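Local coordinates for tudor and KH domain-containing protein homolog (PDB 5YGB), which acts in the piRNA pathway that represses transposons in the germline, its extended Tudor domain binding the N-terminus of Piwi, at residues K149-L153 with T154-H158. The protein carries 1 engineered substitution. Sequence-based numbering, arbitrary orientation.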
# COMPACT_ATOMS: atom_id res chain seq x y z
N LYS A 149 -10.96 -11.43 8.50
CA LYS A 149 -11.22 -10.84 9.80
C LYS A 149 -10.35 -9.60 10.01
O LYS A 149 -10.82 -8.59 10.54
CB LYS A 149 -10.97 -11.86 10.92
CG LYS A 149 -11.24 -11.33 12.32
CD LYS A 149 -12.68 -10.91 12.50
CE LYS A 149 -12.96 -10.49 13.93
NZ LYS A 149 -14.42 -10.27 14.19
N PHE A 150 -9.09 -9.68 9.60
CA PHE A 150 -8.20 -8.54 9.74
C PHE A 150 -8.66 -7.36 8.85
O PHE A 150 -8.62 -6.20 9.27
CB PHE A 150 -6.76 -8.94 9.40
CG PHE A 150 -5.75 -7.85 9.62
CD1 PHE A 150 -5.41 -7.45 10.90
CD2 PHE A 150 -5.17 -7.21 8.54
CE1 PHE A 150 -4.47 -6.44 11.11
CE2 PHE A 150 -4.25 -6.18 8.74
CZ PHE A 150 -3.89 -5.80 10.03
N GLU A 151 -9.10 -7.65 7.63
CA GLU A 151 -9.66 -6.62 6.77
C GLU A 151 -10.88 -5.97 7.42
O GLU A 151 -11.05 -4.75 7.33
CB GLU A 151 -10.04 -7.21 5.41
CG GLU A 151 -8.82 -7.57 4.57
CD GLU A 151 -9.16 -8.31 3.29
OE1 GLU A 151 -10.15 -9.07 3.29
OE2 GLU A 151 -8.43 -8.13 2.30
N GLU A 152 -11.72 -6.78 8.06
CA GLU A 152 -12.91 -6.27 8.75
C GLU A 152 -12.56 -5.39 9.94
O GLU A 152 -13.13 -4.30 10.10
CB GLU A 152 -13.78 -7.44 9.22
CG GLU A 152 -14.43 -8.25 8.11
CD GLU A 152 -15.24 -9.42 8.64
OE1 GLU A 152 -14.72 -10.56 8.64
OE2 GLU A 152 -16.39 -9.21 9.08
N LEU A 153 -11.65 -5.85 10.79
CA LEU A 153 -11.30 -5.10 11.98
C LEU A 153 -10.61 -3.78 11.64
O LEU A 153 -10.77 -2.77 12.34
CB LEU A 153 -10.40 -5.93 12.90
CG LEU A 153 -11.07 -7.17 13.52
CD1 LEU A 153 -10.05 -7.99 14.31
CD2 LEU A 153 -12.24 -6.77 14.40
N THR A 154 -9.84 -3.77 10.56
CA THR A 154 -9.16 -2.55 10.15
C THR A 154 -10.01 -1.68 9.22
O THR A 154 -9.67 -0.53 9.00
CB THR A 154 -7.83 -2.84 9.43
OG1 THR A 154 -8.07 -3.62 8.25
CG2 THR A 154 -6.86 -3.58 10.34
N GLU A 155 -11.11 -2.25 8.71
CA GLU A 155 -11.92 -1.64 7.65
C GLU A 155 -11.04 -1.01 6.57
O GLU A 155 -11.19 0.16 6.20
CB GLU A 155 -12.90 -0.60 8.20
CG GLU A 155 -14.17 -0.51 7.36
CD GLU A 155 -15.06 0.65 7.72
OE1 GLU A 155 -14.89 1.23 8.82
OE2 GLU A 155 -15.95 0.98 6.91
N VAL A 156 -10.12 -1.83 6.06
CA VAL A 156 -9.14 -1.40 5.09
C VAL A 156 -9.77 -0.60 3.96
O VAL A 156 -10.82 -0.97 3.43
CB VAL A 156 -8.36 -2.61 4.52
CG1 VAL A 156 -9.30 -3.69 4.03
CG2 VAL A 156 -7.40 -2.15 3.42
N ALA A 157 -9.13 0.53 3.65
CA ALA A 157 -9.45 1.42 2.52
C ALA A 157 -10.71 2.26 2.71
O ALA A 157 -11.12 2.98 1.80
CB ALA A 157 -9.56 0.60 1.21
N HIS A 158 -11.32 2.22 3.90
CA HIS A 158 -12.55 2.99 4.15
C HIS A 158 -12.38 4.07 5.20
O HIS A 158 -13.35 4.48 5.84
CB HIS A 158 -13.69 2.05 4.53
CG HIS A 158 -14.17 1.22 3.40
ND1 HIS A 158 -13.88 -0.13 3.27
CD2 HIS A 158 -14.93 1.54 2.32
CE1 HIS A 158 -14.43 -0.59 2.18
NE2 HIS A 158 -15.08 0.39 1.57
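A Schellman motif closes the C-terminal end of helix 144-154 in the extended Tudor domain, where T154 folds back on F150 and V156 meets E151. The backbone N of T154 bonds to F150 O at 3.0 Å, one more turn of the alpha helix. The hydroxyl of T154 uses the same acceptor, with OG1 2.8 Å from F150 O. The two donors reach this oxygen from opposite faces of the carbonyl plane, so F150 O is gripped twice by one residue. T154 OG1 sits between the backbone N and the carbonyl carbon (chi1 60°), which turns the hydroxyl back toward the preceding turn. T154 CG2 lies over one face of the F150 ring in a CH-pi contact, 3.9 Å from the ring centroid and 17° off the normal. With CG anti to the backbone N (chi1 -176°), the ring leans out from the helix and its face comes under this methyl. F18, V12 and P15, with I205 and M209 of helix 205-211, also touch the ring.

E155 leaves the helix with positive phi and starts a type II beta turn to H158, in which H158 N bonds to E155 O. Two weak backbone bonds run back into the last turn of the helix. They are the 6→1 bond of the motif, V156 N to E151 O at 3.3 Å, and its 5→2 bond, E155 N to E152 O at 3.2 Å. The side chain of E155 forms a salt bridge with R160, and within the turn A157 joins V9 of strand 5-12 through backbone hydrogen bonding. V156 and E151 lie side by side and point the same way, and both touch V12. The meeting is apolar: V156 CG1 rests 3.9 Å from E151 CB and equally far from E151 CG.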